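Side-chain contacts in endo-1,3-beta-glucanase (Streptomyces sioyaensis, PDB 3DGT), which probably hydrolyses internal 1,3-beta-glucosidic bonds in beta-glucans, this chain being the family 16 catalytic domain of a longer protein: residues A157-G162 against N230-G235; S10-D15 against T90-P95; S173-S178 against N221-A226; G162-P165 against E171-G174. All coordinates share one frame; numbering follows the deposited sequence.

Contact 1 (A157-G162 against N230-G235); sequences ATMHCG and NATNHG
Just past the point where, in this family 16 beta-jelly-roll, A231 and T232 receive the end of M159, the imidazole of H234 has the carbonyl carbon of T232 over the centre of one face and O of N230 at its edge, in the ring plane. NE2 of H234 donates to that O of N230 at 2.9 Å, meeting it from above the carbonyl plane with a bent N-H...O angle of 141°. The other ring nitrogen, ND1 of H234, donates to O of G235 at 2.8 Å. Two carbonyl acceptors hold the ring flat against the turn that leaves the helix, and would suit a protonated imidazole. The contact seats the last turn of helix 225-232 against the end of strand 155-160. M159 reaches across: with CG anti to the backbone N (chi1 178°) and the chain extended beyond it, CE of M159 arrives 3.8 Å from CB of A231. Flexible and unbranched, methionine suits this reach, and L143 and V218 also pack against it. Alanine suits the helix side, since its small methyl lets the backbones come close, and CB of C161, whose sulfur is bridged to C169, also touches it. T232 turns OG1 to O of W228, one helical turn back; its methyl CG2 meets CE of M159 at 3.9 Å, the two side chains crossing at about a right angle.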
loop_
_atom_site.group_PDB
_atom_site.type_symbol
_atom_site.label_atom_id
_atom_site.label_comp_id
_atom_site.label_asym_id
_atom_site.label_seq_id
_atom_site.Cartn_x
_atom_site.Cartn_y
_atom_site.Cartn_z
ATOM N N ALA A 157 1.757 -9.059 3.143
ATOM C CA ALA A 157 1.224 -8.910 1.785
ATOM C C ALA A 157 -0.013 -9.775 1.674
ATOM O O ALA A 157 -0.020 -10.911 2.143
ATOM C CB ALA A 157 2.238 -9.329 0.752
ATOM N N THR A 158 -1.055 -9.234 1.055
ATOM C CA THR A 158 -2.381 -9.840 1.126
ATOM C C THR A 158 -3.215 -9.529 -0.110
ATOM O O THR A 158 -3.182 -8.404 -0.618
ATOM C CB THR A 158 -3.159 -9.295 2.351
ATOM O OG1 THR A 158 -2.331 -9.343 3.523
ATOM C CG2 THR A 158 -4.405 -10.111 2.597
ATOM N N MET A 159 -3.990 -10.516 -0.568
ATOM C CA MET A 159 -5.084 -10.233 -1.494
ATOM C C MET A 159 -6.429 -10.326 -0.796
ATOM O O MET A 159 -6.711 -11.304 -0.107
ATOM C CB MET A 159 -5.072 -11.164 -2.710
ATOM C CG MET A 159 -6.240 -10.908 -3.651
ATOM S SD MET A 159 -6.027 -11.826 -5.179
ATOM C CE MET A 159 -7.473 -11.288 -6.096
ATOM N N HIS A 160 -7.258 -9.308 -1.016
ATOM C CA HIS A 160 -8.644 -9.318 -0.565
ATOM C C HIS A 160 -9.565 -9.456 -1.766
ATOM O O HIS A 160 -9.289 -8.907 -2.833
ATOM C CB HIS A 160 -8.952 -8.049 0.228
ATOM C CG HIS A 160 -8.262 -7.993 1.558
ATOM N ND1 HIS A 160 -7.055 -7.356 1.759
ATOM C CD2 HIS A 160 -8.608 -8.527 2.752
ATOM C CE1 HIS A 160 -6.697 -7.492 3.027
ATOM N NE2 HIS A 160 -7.625 -8.198 3.649
ATOM N N CYS A 161 -10.654 -10.204 -1.580
ATOM C CA CYS A 161 -11.558 -10.568 -2.669
ATOM C C CYS A 161 -12.831 -11.219 -2.134
ATOM O O CYS A 161 -12.938 -11.522 -0.937
ATOM C CB CYS A 161 -10.858 -11.501 -3.684
ATOM S SG CYS A 161 -9.620 -12.671 -3.004
ATOM N N GLY A 162 -13.797 -11.413 -3.031
ATOM C CA GLY A 162 -14.970 -12.210 -2.723
ATOM C C GLY A 162 -15.964 -11.457 -1.867
ATOM O O GLY A 162 -16.383 -10.351 -2.209
ATOM N N ASN A 230 -14.219 -10.488 -10.795
ATOM C CA ASN A 230 -14.624 -9.287 -10.074
ATOM C C ASN A 230 -13.424 -8.605 -9.429
ATOM O O ASN A 230 -13.350 -7.377 -9.388
ATOM C CB ASN A 230 -15.669 -9.629 -9.011
ATOM C CG ASN A 230 -17.005 -10.029 -9.609
ATOM O OD1 ASN A 230 -17.276 -9.771 -10.780
ATOM N ND2 ASN A 230 -17.841 -10.673 -8.807
ATOM N N ALA A 231 -12.494 -9.417 -8.929
ATOM C CA ALA A 231 -11.338 -8.902 -8.215
ATOM C C ALA A 231 -10.219 -8.423 -9.127
ATOM O O ALA A 231 -9.425 -7.579 -8.709
ATOM C CB ALA A 231 -10.808 -9.936 -7.223
ATOM N N THR A 232 -10.138 -8.945 -10.352
ATOM C CA THR A 232 -8.961 -8.689 -11.193
ATOM C C THR A 232 -9.217 -8.256 -12.633
ATOM O O THR A 232 -8.271 -7.852 -13.311
ATOM C CB THR A 232 -7.983 -9.895 -11.229
ATOM O OG1 THR A 232 -8.569 -10.963 -11.975
ATOM C CG2 THR A 232 -7.661 -10.392 -9.836
ATOM N N ASN A 233 -10.455 -8.336 -13.115
ATOM C CA ASN A 233 -10.694 -7.971 -14.516
ATOM C C ASN A 233 -10.974 -6.485 -14.720
ATOM O O ASN A 233 -12.045 -6.083 -15.174
ATOM C CB ASN A 233 -11.753 -8.847 -15.203
ATOM C CG ASN A 233 -11.747 -8.658 -16.720
ATOM O OD1 ASN A 233 -10.704 -8.356 -17.309
ATOM N ND2 ASN A 233 -12.909 -8.791 -17.344
ATOM N N HIS A 234 -9.964 -5.684 -14.407
ATOM C CA HIS A 234 -10.036 -4.235 -14.462
ATOM C C HIS A 234 -8.670 -3.692 -14.080
ATOM O O HIS A 234 -7.814 -4.434 -13.589
ATOM C CB HIS A 234 -11.095 -3.700 -13.484
ATOM C CG HIS A 234 -11.062 -4.355 -12.137
ATOM N ND1 HIS A 234 -10.000 -4.216 -11.272
ATOM C CD2 HIS A 234 -11.960 -5.150 -11.505
ATOM C CE1 HIS A 234 -10.240 -4.898 -10.168
ATOM N NE2 HIS A 234 -11.423 -5.476 -10.281
ATOM N N GLY A 235 -8.471 -2.400 -14.299
ATOM C CA GLY A 235 -7.308 -1.719 -13.755
ATOM C C GLY A 235 -7.351 -1.624 -12.240
ATOM O O GLY A 235 -8.363 -1.953 -11.592
#

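Contact 2 (S10-D15 against T90-P95); sequences SQVFLD and TDFQPP
F92 pushes the outer end of its ring against V12 and F13. CE1 of F92 lies 3.8 Å from CB of F13, and CZ of F92 stands 4.0 Å from CG of F13, where that ring begins. The two phenyls form an offset edge-to-face pair: the edge of F92 is turned toward the face of F13, with ring centroids 5.8 Å apart and planes at 69°. V12 works on the rim of the same ring, its CG1 near the plane of F92 and 4.0 Å from CD1 of F92. Both V12 and F13 can reach one ring because they break the alternation of a strand: together they face V273 of strand 266-276 in a classic beta bulge, where strand 9-15 turns a corner at the margin of the jelly-roll sandwich. Apolar, bulky residues suit this seam, which is closed by shape and dispersion with no hydrogen bond between the segments. F92 sets CG anti to its carbonyl carbon (chi1 -53°), which carries the ring across to the strand, and L100 packs against it. Were F92 cut back to an alanine, the face of F13 and the CG1 methyl of V12 would probably lose their aromatic partner and a gap would open beside the bulge. Farther out, R89 links the two sides: NH1 bonds O of V12, NH2 makes a salt bridge with OD2 of D91, and F13 also packs against R89. The side chain of F13 is about 11 Å from the bound magnesium ion.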
loop_
_atom_site.group_PDB
_atom_site.type_symbol
_atom_site.label_atom_id
_atom_site.label_comp_id
_atom_site.label_asym_id
_atom_site.label_seq_id
_atom_site.Cartn_x
_atom_site.Cartn_y
_atom_site.Cartn_z
ATOM N N SER A 10 9.011 -3.280 -19.811
ATOM C CA SER A 10 8.836 -1.890 -20.208
ATOM C C SER A 10 8.246 -1.094 -19.063
ATOM O O SER A 10 7.509 -1.628 -18.241
ATOM C CB SER A 10 7.906 -1.790 -21.412
ATOM O OG SER A 10 8.515 -2.342 -22.558
ATOM N N GLN A 11 8.571 0.188 -19.029
ATOM C CA GLN A 11 8.043 1.074 -18.004
ATOM C C GLN A 11 6.626 1.523 -18.337
ATOM O O GLN A 11 6.365 2.054 -19.416
ATOM C CB GLN A 11 8.945 2.291 -17.851
ATOM C CG GLN A 11 8.467 3.276 -16.794
ATOM C CD GLN A 11 9.414 4.442 -16.631
ATOM O OE1 GLN A 11 10.599 4.256 -16.346
ATOM N NE2 GLN A 11 8.897 5.654 -16.810
ATOM N N VAL A 12 5.723 1.320 -17.384
ATOM C CA VAL A 12 4.346 1.804 -17.491
ATOM C C VAL A 12 4.170 3.080 -16.665
ATOM O O VAL A 12 3.523 4.024 -17.104
ATOM C CB VAL A 12 3.349 0.712 -17.022
ATOM C CG1 VAL A 12 1.928 1.231 -17.028
ATOM C CG2 VAL A 12 3.459 -0.531 -17.906
ATOM N N PHE A 13 4.757 3.103 -15.468
ATOM C CA PHE A 13 4.642 4.249 -14.557
ATOM C C PHE A 13 5.905 4.321 -13.728
ATOM O O PHE A 13 6.394 3.300 -13.251
ATOM C CB PHE A 13 3.437 4.061 -13.618
ATOM C CG PHE A 13 3.314 5.113 -12.533
ATOM C CD1 PHE A 13 2.578 6.269 -12.755
ATOM C CD2 PHE A 13 3.923 4.941 -11.284
ATOM C CE1 PHE A 13 2.444 7.246 -11.758
ATOM C CE2 PHE A 13 3.792 5.907 -10.280
ATOM C CZ PHE A 13 3.052 7.057 -10.515
ATOM N N LEU A 14 6.430 5.520 -13.535
ATOM C CA LEU A 14 7.485 5.704 -12.545
ATOM C C LEU A 14 7.396 7.089 -11.946
ATOM O O LEU A 14 7.468 8.083 -12.659
ATOM C CB LEU A 14 8.882 5.480 -13.146
ATOM C CG LEU A 14 10.068 5.801 -12.217
ATOM C CD1 LEU A 14 10.136 4.849 -11.031
ATOM C CD2 LEU A 14 11.372 5.762 -12.990
ATOM N N ASP A 15 7.239 7.154 -10.630
ATOM C CA ASP A 15 7.481 8.408 -9.922
ATOM C C ASP A 15 8.567 8.127 -8.913
ATOM O O ASP A 15 8.378 7.326 -7.990
ATOM C CB ASP A 15 6.226 8.932 -9.214
ATOM C CG ASP A 15 6.370 10.377 -8.764
ATOM O OD1 ASP A 15 7.511 10.862 -8.584
ATOM O OD2 ASP A 15 5.321 11.031 -8.590
ATOM N N THR A 90 -5.828 4.753 -12.940
ATOM C CA THR A 90 -6.558 3.594 -12.450
ATOM C C THR A 90 -6.449 2.424 -13.420
ATOM O O THR A 90 -7.152 1.432 -13.261
ATOM C CB THR A 90 -8.062 3.894 -12.277
ATOM O OG1 THR A 90 -8.630 4.286 -13.537
ATOM C CG2 THR A 90 -8.286 4.993 -11.265
ATOM N N ASP A 91 -5.558 2.533 -14.399
ATOM C CA ASP A 91 -5.588 1.629 -15.559
ATOM C C ASP A 91 -4.680 0.405 -15.469
ATOM O O ASP A 91 -4.736 -0.453 -16.342
ATOM C CB ASP A 91 -5.268 2.403 -16.837
ATOM C CG ASP A 91 -3.922 3.080 -16.779
ATOM O OD1 ASP A 91 -3.861 4.209 -16.244
ATOM O OD2 ASP A 91 -2.929 2.492 -17.271
ATOM N N PHE A 92 -3.846 0.328 -14.429
ATOM C CA PHE A 92 -2.814 -0.709 -14.318
ATOM C C PHE A 92 -3.397 -2.116 -14.327
ATOM O O PHE A 92 -4.128 -2.492 -13.418
ATOM C CB PHE A 92 -1.987 -0.511 -13.046
ATOM C CG PHE A 92 -1.395 0.880 -12.904
ATOM C CD1 PHE A 92 -0.630 1.437 -13.918
ATOM C CD2 PHE A 92 -1.598 1.619 -11.742
ATOM C CE1 PHE A 92 -0.076 2.715 -13.780
ATOM C CE2 PHE A 92 -1.048 2.899 -11.591
ATOM C CZ PHE A 92 -0.295 3.447 -12.615
ATOM N N GLN A 93 -3.059 -2.869 -15.375
ATOM C CA GLN A 93 -3.543 -4.228 -15.611
ATOM C C GLN A 93 -2.785 -4.785 -16.805
ATOM O O GLN A 93 -2.816 -4.184 -17.880
ATOM C CB GLN A 93 -5.046 -4.224 -15.934
ATOM C CG GLN A 93 -5.624 -5.613 -16.239
ATOM C CD GLN A 93 -7.054 -5.578 -16.737
ATOM O OE1 GLN A 93 -7.583 -4.523 -17.071
ATOM N NE2 GLN A 93 -7.676 -6.744 -16.807
ATOM N N PRO A 94 -2.126 -5.945 -16.639
ATOM C CA PRO A 94 -1.441 -6.528 -17.784
ATOM C C PRO A 94 -2.456 -7.148 -18.726
ATOM O O PRO A 94 -3.521 -7.565 -18.280
ATOM C CB PRO A 94 -0.595 -7.635 -17.162
ATOM C CG PRO A 94 -1.329 -8.043 -15.930
ATOM C CD PRO A 94 -2.021 -6.783 -15.434
ATOM N N PRO A 95 -2.139 -7.215 -20.035
ATOM C CA PRO A 95 -3.085 -7.946 -20.884
ATOM C C PRO A 95 -2.961 -9.439 -20.654
ATOM O O PRO A 95 -1.968 -9.887 -20.078
ATOM C CB PRO A 95 -2.619 -7.596 -22.297
ATOM C CG PRO A 95 -1.154 -7.328 -22.133
ATOM C CD PRO A 95 -1.031 -6.639 -20.803
#

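Contact 3 (S173-S178 against N221-A226). Unlike the reference sequence in segment 173-178: S178 (reference Leu). Unlike the reference sequence in segment 221-226: Q222 (reference His), A226 (reference Val).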
loop_
_atom_site.group_PDB
_atom_site.type_symbol
_atom_site.label_atom_id
_atom_site.label_comp_id
_atom_site.label_asym_id
_atom_site.label_seq_id
_atom_site.Cartn_x
_atom_site.Cartn_y
_atom_site.Cartn_z
ATOM N N SER A 173 -9.240 -11.328 6.984
ATOM C CA SER A 173 -7.823 -11.652 6.937
ATOM C C SER A 173 -7.272 -11.565 5.517
ATOM O O SER A 173 -6.156 -11.093 5.319
ATOM C CB SER A 173 -7.560 -13.030 7.530
ATOM O OG SER A 173 -7.960 -13.064 8.886
ATOM N N GLY A 174 -8.058 -11.993 4.531
ATOM C CA GLY A 174 -7.574 -12.051 3.153
ATOM C C GLY A 174 -6.628 -13.224 2.975
ATOM O O GLY A 174 -6.378 -13.983 3.916
ATOM N N ILE A 175 -6.109 -13.379 1.760
ATOM C CA ILE A 175 -5.129 -14.417 1.459
ATOM C C ILE A 175 -3.764 -13.747 1.552
ATOM O O ILE A 175 -3.343 -13.041 0.630
ATOM C CB ILE A 175 -5.357 -15.036 0.060
ATOM C CG1 ILE A 175 -6.794 -15.564 -0.065
ATOM C CG2 ILE A 175 -4.334 -16.156 -0.218
ATOM C CD1 ILE A 175 -7.185 -16.017 -1.476
ATOM N N GLY A 176 -3.089 -13.948 2.683
ATOM C CA GLY A 176 -1.868 -13.207 2.973
ATOM C C GLY A 176 -0.862 -13.893 3.868
ATOM O O GLY A 176 -1.105 -14.974 4.417
ATOM N N ASN A 177 0.288 -13.241 4.004
ATOM C CA ASN A 177 1.403 -13.778 4.768
ATOM C C ASN A 177 2.231 -12.615 5.290
ATOM O O ASN A 177 2.086 -11.486 4.823
ATOM C CB ASN A 177 2.258 -14.665 3.854
ATOM C CG ASN A 177 3.246 -15.557 4.603
ATOM O OD1 ASN A 177 4.206 -16.054 3.998
ATOM N ND2 ASN A 177 3.025 -15.777 5.887
ATOM N N SER A 178 3.095 -12.887 6.256
ATOM C CA SER A 178 4.059 -11.912 6.725
ATOM C C SER A 178 5.429 -12.573 6.746
ATOM O O SER A 178 5.541 -13.802 6.834
ATOM C CB SER A 178 3.689 -11.409 8.120
ATOM O OG SER A 178 3.584 -12.501 9.024
ATOM N N ASN A 221 -7.369 -20.254 -8.996
ATOM C CA ASN A 221 -8.181 -21.409 -8.654
ATOM C C ASN A 221 -8.507 -21.485 -7.159
ATOM O O ASN A 221 -9.207 -22.415 -6.724
ATOM C CB ASN A 221 -7.516 -22.697 -9.145
ATOM C CG ASN A 221 -6.150 -22.906 -8.545
ATOM O OD1 ASN A 221 -5.298 -22.014 -8.576
ATOM N ND2 ASN A 221 -5.928 -24.085 -7.995
ATOM N N GLN A 222 -8.024 -20.510 -6.379
ATOM C CA GLN A 222 -8.374 -20.414 -4.953
ATOM C C GLN A 222 -9.780 -19.875 -4.743
ATOM O O GLN A 222 -10.272 -19.832 -3.618
ATOM C CB GLN A 222 -7.375 -19.552 -4.174
ATOM C CG GLN A 222 -6.023 -20.209 -3.991
ATOM C CD GLN A 222 -5.110 -19.400 -3.095
ATOM O OE1 GLN A 222 -5.215 -19.433 -1.871
ATOM N NE2 GLN A 222 -4.206 -18.676 -3.703
ATOM N N MET A 223 -10.422 -19.440 -5.822
ATOM C CA MET A 223 -11.783 -18.909 -5.749
ATOM C C MET A 223 -12.498 -19.244 -7.055
ATOM O O MET A 223 -11.860 -19.712 -8.003
ATOM C CB MET A 223 -11.747 -17.391 -5.493
ATOM C CG MET A 223 -10.999 -16.597 -6.561
ATOM S SD MET A 223 -10.356 -15.010 -5.995
ATOM C CE MET A 223 -8.856 -15.537 -5.182
ATOM N N ASP A 224 -13.811 -19.025 -7.118
ATOM C CA ASP A 224 -14.522 -19.285 -8.367
ATOM C C ASP A 224 -14.215 -18.227 -9.436
ATOM O O ASP A 224 -13.640 -17.171 -9.126
ATOM C CB ASP A 224 -16.032 -19.543 -8.153
ATOM C CG ASP A 224 -16.805 -18.328 -7.660
ATOM O OD1 ASP A 224 -16.367 -17.180 -7.855
ATOM O OD2 ASP A 224 -17.909 -18.541 -7.100
ATOM N N ALA A 225 -14.573 -18.522 -10.685
ATOM C CA ALA A 225 -14.287 -17.641 -11.812
ATOM C C ALA A 225 -14.843 -16.234 -11.620
ATOM O O ALA A 225 -14.139 -15.258 -11.859
ATOM C CB ALA A 225 -14.803 -18.252 -13.125
ATOM N N ALA A 226 -16.096 -16.132 -11.181
ATOM C CA ALA A 226 -16.717 -14.822 -10.959
ATOM C C ALA A 226 -15.957 -13.987 -9.927
ATOM O O ALA A 226 -15.741 -12.789 -10.134
ATOM C CB ALA A 226 -18.187 -14.973 -10.562
#
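I175 carries this contact, reaching with two of its branches toward Q222 and M223. CD1 of I175 touches the terminal methyl CE of M223 at 4.1 Å and meets the amide end of Q222 as well, while CG2 of I175 adds a second contact to Q222 alone, 4.4 Å from CD of Q222. The beta-branch provides this second arm: CG1 is anti to the carbonyl carbon and CG2 anti to the backbone N. The end of Q222 crosses the isoleucine at an oblique angle; a long side chain suits this margin, closing on the methyls while its polar tip remains at the partly exposed rim. M223 is more contorted. Its CG stands between the backbone N and the carbonyl carbon (chi1 59°), and a bend at chi3 (81°) brings CE round to I175. Its flexible thioether also packs on C161, C169 and P168, so it fills the space between the disulfide and the strand. The contact joins strand 175-179, at the edge of the jelly-roll, to the turn leading into helix 225-232, which D224 caps at its N terminus. V218 and Q216 of strand 213-219 touch I175 as well. No directional bond joins the segments, and cohesion here probably comes from dispersion and from burial of the I175 and M223 methyls, with the polar end of Q222 kept at the partly exposed margin.

Contact 4 (G162-P165 against E171-G174); sequences GTSP and ETSG
S164 and E171 meet side on: OG of S164 lies 3.2 Å from CB of E171, and the two CB atoms of S164 and E171 are 3.6 Å apart. The serine hydroxyl is anti to the backbone N (chi1 -168°), a setting that also brings OG within 3.4 Å of CG2 of T172. A small side chain suits this spot, since the segments run close. E171 folds back on itself: CG is anti to the carbonyl carbon (chi1 -61°) and the chain bends at chi2 (-63°), which places CG 3.3 Å from O of T163 while the carboxylate turns inward, where OE2 accepts a hydrogen bond from N of C161. Glutamate fits because its CB and CG pack against S164 and O of T163 and its acid end satisfies a backbone N-H. T172 directs CG2 toward S164. Cis peptide bonds precede both P165 and T172; the first is of the kind tolerated before proline, the second, before a non-proline residue, is rare, and CA of P165 comes 3.5 Å from O of E171. W137 and P138 also touch both S164 and E171. This is a disulfide-tied surface loop, bridged by C161 and C169, that links antiparallel strands 155-160 and 175-179 in the jelly-roll domain.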
loop_
_atom_site.group_PDB
_atom_site.type_symbol
_atom_site.label_atom_id
_atom_site.label_comp_id
_atom_site.label_asym_id
_atom_site.label_seq_id
_atom_site.Cartn_x
_atom_site.Cartn_y
_atom_site.Cartn_z
ATOM N N GLY A 162 -13.797 -11.413 -3.031
ATOM C CA GLY A 162 -14.970 -12.210 -2.723
ATOM C C GLY A 162 -15.964 -11.457 -1.867
ATOM O O GLY A 162 -16.383 -10.351 -2.209
ATOM N N THR A 163 -16.340 -12.080 -0.753
ATOM C CA THR A 163 -17.284 -11.494 0.196
ATOM C C THR A 163 -16.651 -11.402 1.579
ATOM O O THR A 163 -15.650 -12.055 1.854
ATOM C CB THR A 163 -18.563 -12.341 0.295
ATOM O OG1 THR A 163 -18.205 -13.708 0.522
ATOM C CG2 THR A 163 -19.383 -12.236 -0.987
ATOM N N SER A 164 -17.227 -10.571 2.435
ATOM C CA SER A 164 -16.746 -10.425 3.807
ATOM C C SER A 164 -17.951 -10.377 4.734
ATOM O O SER A 164 -18.953 -9.778 4.372
ATOM C CB SER A 164 -15.940 -9.136 3.951
ATOM O OG SER A 164 -15.231 -9.103 5.185
ATOM N N PRO A 165 -17.871 -11.039 5.905
ATOM C CA PRO A 165 -16.753 -11.861 6.358
ATOM C C PRO A 165 -16.726 -13.210 5.649
ATOM O O PRO A 165 -17.728 -13.628 5.067
ATOM C CB PRO A 165 -17.057 -12.059 7.848
ATOM C CG PRO A 165 -18.547 -12.051 7.910
ATOM C CD PRO A 165 -18.958 -11.007 6.903
ATOM N N GLU A 171 -12.090 -13.397 4.494
ATOM C CA GLU A 171 -12.125 -12.006 4.938
ATOM C C GLU A 171 -12.543 -11.921 6.404
ATOM O O GLU A 171 -13.385 -12.698 6.849
ATOM C CB GLU A 171 -13.037 -11.185 4.023
ATOM C CG GLU A 171 -12.572 -11.156 2.561
ATOM C CD GLU A 171 -11.213 -10.498 2.374
ATOM O OE1 GLU A 171 -10.780 -9.772 3.293
ATOM O OE2 GLU A 171 -10.584 -10.696 1.305
ATOM N N THR A 172 -11.983 -10.987 7.171
ATOM C CA THR A 172 -11.167 -9.867 6.685
ATOM C C THR A 172 -9.662 -10.104 6.689
ATOM O O THR A 172 -8.893 -9.175 6.431
ATOM C CB THR A 172 -11.417 -8.607 7.528
ATOM O OG1 THR A 172 -11.125 -8.892 8.904
ATOM C CG2 THR A 172 -12.867 -8.125 7.386
ATOM N N SER A 173 -9.240 -11.328 6.984
ATOM C CA SER A 173 -7.823 -11.652 6.937
ATOM C C SER A 173 -7.272 -11.565 5.517
ATOM O O SER A 173 -6.156 -11.093 5.319
ATOM C CB SER A 173 -7.560 -13.030 7.530
ATOM O OG SER A 173 -7.960 -13.064 8.886
ATOM N N GLY A 174 -8.058 -11.993 4.531
ATOM C CA GLY A 174 -7.574 -12.051 3.153
ATOM C C GLY A 174 -6.628 -13.224 2.975
ATOM O O GLY A 174 -6.378 -13.983 3.916
#

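Overall arrangement
From the N terminus, contact 2 comes first, closing 74 intervening residues by bringing strand 9-15 to the loop after strand 80-87. It is complete before contact 1 opens a second long loop, from strand 155-160 to the end of helix 225-232. Inside that loop lie the other two: contact 4 starts from G162, shared with contact 1, and spans only five residues; contact 3 picks up at S173 and G174, where contact 4 ends, and runs to the turn before that helix. The helix end thus packs on strand 155-160, and the turn leading into the helix on strand 175-179. Q93 packs against 232-235, joining contacts 1 and 2, whose centres are about 16 Å apart.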